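Local structure of beta-N-acetylglucosaminidase (3WO8) at residues A151-L162 with P204-V215. The protein probably removes terminal non-reducing N-acetyl-D-hexosamine residues from N-acetyl-beta-D-hexosaminides by hydrolysis. Sequence-based numbering, arbitrary orientation.
Sequences AEHGARACEGYL and PFRKVLEREKKV
Two outer helices of the TIM barrel meet here, with A151 and A155 of one against P204 and V208 of the other. The axes of 151-162 and 204-211 come to 8.5 Å at a crossing angle of -32°, a closeness consistent with the small A151, G154 and A155 at the interface. A151 CA lies 3.9 Å from P204 CA. V208 splits its branches over helix 151-162. V208 CG2 rests on the backbone at G154 and A155, 3.6 Å from A155 N. V208 CG1, anti to the backbone N (chi1 176°), reaches C158 SG at 3.5 Å. V215 CG2 also touches that sulfur. Helix 147-164 leads into barrel strand 167-173, and helix 203-211 into the neighbouring parallel strand 216-219; C158 also packs on I170 of strand 167-173. Toward the surface the contact turns polar. A155 CB sits over one face of the R211 guanidinium, above its centre. R211 NH1 makes a salt bridge to E159 OE2 at 2.8 Å, but the hydrogen bond is bent and weak. R156 grips the other oxygen, E159 OE1, side-on through NE and NH2. E212 OE1 comes within 3.1 Å of E159 OE2, a like-charge approach that R211 and R156 may offset. L162 CD2 packs on K214 CB at 3.8 Å.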
# COMPACT_ATOMS: atom_id res chain seq x y z
N ALA B 151 -13.67 -15.50 -20.50
CA ALA B 151 -14.34 -14.40 -21.16
C ALA B 151 -15.06 -13.56 -20.14
O ALA B 151 -14.90 -12.33 -20.08
CB ALA B 151 -15.31 -14.92 -22.19
N GLU B 152 -15.88 -14.23 -19.33
CA GLU B 152 -16.66 -13.55 -18.32
C GLU B 152 -15.75 -12.79 -17.40
O GLU B 152 -15.86 -11.57 -17.27
CB GLU B 152 -17.52 -14.54 -17.55
CG GLU B 152 -18.93 -14.68 -18.13
CD GLU B 152 -19.37 -16.14 -18.28
OE1 GLU B 152 -19.95 -16.49 -19.34
OE2 GLU B 152 -19.12 -16.93 -17.35
N HIS B 153 -14.80 -13.49 -16.79
CA HIS B 153 -13.96 -12.81 -15.82
C HIS B 153 -13.22 -11.64 -16.46
O HIS B 153 -13.15 -10.54 -15.88
CB HIS B 153 -13.04 -13.80 -15.16
CG HIS B 153 -13.75 -14.69 -14.19
ND1 HIS B 153 -14.40 -15.84 -14.58
CD2 HIS B 153 -13.91 -14.60 -12.85
CE1 HIS B 153 -14.91 -16.43 -13.51
NE2 HIS B 153 -14.63 -15.70 -12.45
N GLY B 154 -12.74 -11.83 -17.69
CA GLY B 154 -12.03 -10.79 -18.40
C GLY B 154 -12.81 -9.49 -18.58
O GLY B 154 -12.25 -8.35 -18.46
N ALA B 155 -14.10 -9.65 -18.89
CA ALA B 155 -14.90 -8.47 -19.19
C ALA B 155 -15.27 -7.84 -17.88
O ALA B 155 -15.13 -6.62 -17.73
CB ALA B 155 -16.14 -8.81 -20.00
N ARG B 156 -15.67 -8.66 -16.92
CA ARG B 156 -15.91 -8.12 -15.56
C ARG B 156 -14.69 -7.33 -15.05
O ARG B 156 -14.84 -6.26 -14.47
CB ARG B 156 -16.26 -9.24 -14.58
CG ARG B 156 -17.47 -10.08 -14.99
CD ARG B 156 -18.79 -9.64 -14.39
NE ARG B 156 -19.02 -8.19 -14.40
CZ ARG B 156 -19.73 -7.54 -13.46
NH1 ARG B 156 -20.30 -8.20 -12.43
NH2 ARG B 156 -19.87 -6.22 -13.52
N ALA B 157 -13.50 -7.86 -15.32
CA ALA B 157 -12.28 -7.22 -14.89
C ALA B 157 -12.06 -5.91 -15.58
O ALA B 157 -11.68 -4.89 -14.96
CB ALA B 157 -11.11 -8.13 -15.17
N CYS B 158 -12.28 -5.91 -16.89
CA CYS B 158 -12.09 -4.69 -17.63
C CYS B 158 -13.10 -3.64 -17.12
O CYS B 158 -12.73 -2.48 -16.89
CB CYS B 158 -12.21 -4.94 -19.12
SG CYS B 158 -10.83 -5.86 -19.85
N GLU B 159 -14.34 -4.07 -16.91
CA GLU B 159 -15.38 -3.18 -16.36
C GLU B 159 -14.94 -2.60 -15.03
O GLU B 159 -15.00 -1.37 -14.83
CB GLU B 159 -16.70 -3.94 -16.15
CG GLU B 159 -17.46 -4.30 -17.43
CD GLU B 159 -18.47 -5.43 -17.26
OE1 GLU B 159 -18.82 -5.78 -16.11
OE2 GLU B 159 -18.91 -5.98 -18.30
N GLY B 160 -14.47 -3.48 -14.14
CA GLY B 160 -13.95 -3.08 -12.82
C GLY B 160 -12.89 -1.99 -12.91
O GLY B 160 -13.02 -0.91 -12.31
N TYR B 161 -11.87 -2.24 -13.72
CA TYR B 161 -10.78 -1.29 -13.82
C TYR B 161 -11.27 0.03 -14.39
O TYR B 161 -10.78 1.10 -14.03
CB TYR B 161 -9.67 -1.85 -14.71
CG TYR B 161 -8.78 -2.93 -14.12
CD1 TYR B 161 -7.88 -2.64 -13.09
CD2 TYR B 161 -8.80 -4.24 -14.61
CE1 TYR B 161 -7.06 -3.64 -12.55
CE2 TYR B 161 -7.98 -5.24 -14.07
CZ TYR B 161 -7.11 -4.94 -13.04
OH TYR B 161 -6.28 -5.90 -12.51
N LEU B 162 -12.19 -0.01 -15.33
CA LEU B 162 -12.66 1.27 -15.90
C LEU B 162 -13.50 2.02 -14.89
O LEU B 162 -13.41 3.24 -14.79
CB LEU B 162 -13.46 1.08 -17.17
CG LEU B 162 -12.65 0.52 -18.33
CD1 LEU B 162 -13.44 -0.57 -19.07
CD2 LEU B 162 -12.23 1.66 -19.26
N PRO B 204 -12.31 -15.01 -25.40
CA PRO B 204 -12.25 -13.89 -24.46
C PRO B 204 -11.95 -12.53 -25.09
O PRO B 204 -12.45 -11.52 -24.63
CB PRO B 204 -11.10 -14.28 -23.52
CG PRO B 204 -10.88 -15.74 -23.71
CD PRO B 204 -11.17 -15.93 -25.17
N PHE B 205 -11.11 -12.50 -26.11
CA PHE B 205 -10.73 -11.21 -26.73
C PHE B 205 -11.93 -10.61 -27.46
O PHE B 205 -12.11 -9.39 -27.49
CB PHE B 205 -9.49 -11.38 -27.66
CG PHE B 205 -8.21 -11.69 -26.90
CD1 PHE B 205 -7.88 -13.00 -26.56
CD2 PHE B 205 -7.39 -10.67 -26.44
CE1 PHE B 205 -6.73 -13.27 -25.83
CE2 PHE B 205 -6.24 -10.95 -25.73
CZ PHE B 205 -5.92 -12.25 -25.41
N ARG B 206 -12.77 -11.50 -27.99
CA ARG B 206 -13.96 -11.09 -28.71
C ARG B 206 -14.95 -10.56 -27.74
O ARG B 206 -15.52 -9.50 -27.95
CB ARG B 206 -14.60 -12.28 -29.45
CG ARG B 206 -13.63 -13.10 -30.28
CD ARG B 206 -14.28 -13.84 -31.40
NE ARG B 206 -14.54 -15.25 -31.15
CZ ARG B 206 -15.74 -15.82 -31.20
NH1 ARG B 206 -16.80 -15.08 -31.46
NH2 ARG B 206 -15.90 -17.12 -31.00
N LYS B 207 -15.18 -11.32 -26.68
CA LYS B 207 -16.19 -10.95 -25.68
C LYS B 207 -15.86 -9.60 -25.04
O LYS B 207 -16.72 -8.70 -25.07
CB LYS B 207 -16.45 -12.05 -24.65
CG LYS B 207 -17.63 -12.96 -25.02
CD LYS B 207 -17.61 -13.49 -26.48
CE LYS B 207 -18.95 -14.09 -26.95
NZ LYS B 207 -19.57 -13.35 -28.09
N VAL B 208 -14.64 -9.42 -24.55
CA VAL B 208 -14.29 -8.11 -23.96
C VAL B 208 -14.38 -7.00 -24.98
O VAL B 208 -14.87 -5.90 -24.68
CB VAL B 208 -12.87 -8.08 -23.32
CG1 VAL B 208 -12.51 -6.68 -22.81
CG2 VAL B 208 -12.79 -9.08 -22.19
N LEU B 209 -13.90 -7.28 -26.19
CA LEU B 209 -13.64 -6.20 -27.17
C LEU B 209 -14.89 -5.60 -27.79
O LEU B 209 -14.90 -4.42 -28.13
CB LEU B 209 -12.64 -6.65 -28.25
CG LEU B 209 -11.17 -6.52 -27.84
CD1 LEU B 209 -10.26 -7.14 -28.87
CD2 LEU B 209 -10.80 -5.05 -27.61
N GLU B 210 -15.93 -6.41 -27.95
CA GLU B 210 -17.20 -5.90 -28.48
C GLU B 210 -18.17 -5.39 -27.39
O GLU B 210 -19.21 -4.82 -27.70
CB GLU B 210 -17.84 -6.93 -29.41
CG GLU B 210 -18.41 -8.19 -28.74
CD GLU B 210 -18.26 -9.44 -29.60
OE1 GLU B 210 -17.64 -9.38 -30.71
OE2 GLU B 210 -18.74 -10.51 -29.16
N ARG B 211 -17.80 -5.58 -26.13
CA ARG B 211 -18.52 -4.98 -25.02
C ARG B 211 -17.88 -3.67 -24.53
O ARG B 211 -18.59 -2.80 -24.03
CB ARG B 211 -18.64 -5.99 -23.87
CG ARG B 211 -19.61 -7.13 -24.16
CD ARG B 211 -19.58 -8.24 -23.11
NE ARG B 211 -19.91 -7.77 -21.75
CZ ARG B 211 -20.06 -8.56 -20.68
NH1 ARG B 211 -20.35 -8.02 -19.49
NH2 ARG B 211 -19.91 -9.88 -20.78
N GLU B 212 -16.56 -3.51 -24.66
CA GLU B 212 -15.86 -2.39 -24.02
C GLU B 212 -14.91 -1.75 -25.00
O GLU B 212 -13.76 -2.15 -25.14
CB GLU B 212 -15.04 -2.87 -22.81
CG GLU B 212 -15.54 -4.10 -22.08
CD GLU B 212 -16.53 -3.77 -21.01
OE1 GLU B 212 -17.15 -4.74 -20.51
OE2 GLU B 212 -16.68 -2.56 -20.67
N LYS B 213 -15.38 -0.75 -25.70
CA LYS B 213 -14.52 -0.04 -26.65
C LYS B 213 -13.34 0.67 -25.96
O LYS B 213 -12.30 0.88 -26.62
CB LYS B 213 -15.34 0.95 -27.51
CG LYS B 213 -16.12 0.29 -28.65
CD LYS B 213 -17.16 1.23 -29.28
CE LYS B 213 -17.67 0.72 -30.63
NZ LYS B 213 -17.79 -0.77 -30.68
N LYS B 214 -13.48 1.00 -24.66
CA LYS B 214 -12.49 1.84 -23.94
C LYS B 214 -11.23 1.09 -23.44
O LYS B 214 -10.27 1.70 -22.97
CB LYS B 214 -13.18 2.61 -22.81
CG LYS B 214 -14.06 3.74 -23.33
CD LYS B 214 -14.66 4.63 -22.25
CE LYS B 214 -13.70 5.73 -21.84
NZ LYS B 214 -14.35 6.81 -21.04
N VAL B 215 -11.23 -0.21 -23.61
CA VAL B 215 -10.05 -1.07 -23.48
C VAL B 215 -8.85 -0.84 -24.45
O VAL B 215 -9.01 -0.33 -25.57
CB VAL B 215 -10.55 -2.52 -23.68
CG1 VAL B 215 -9.43 -3.50 -23.91
CG2 VAL B 215 -11.42 -2.94 -22.49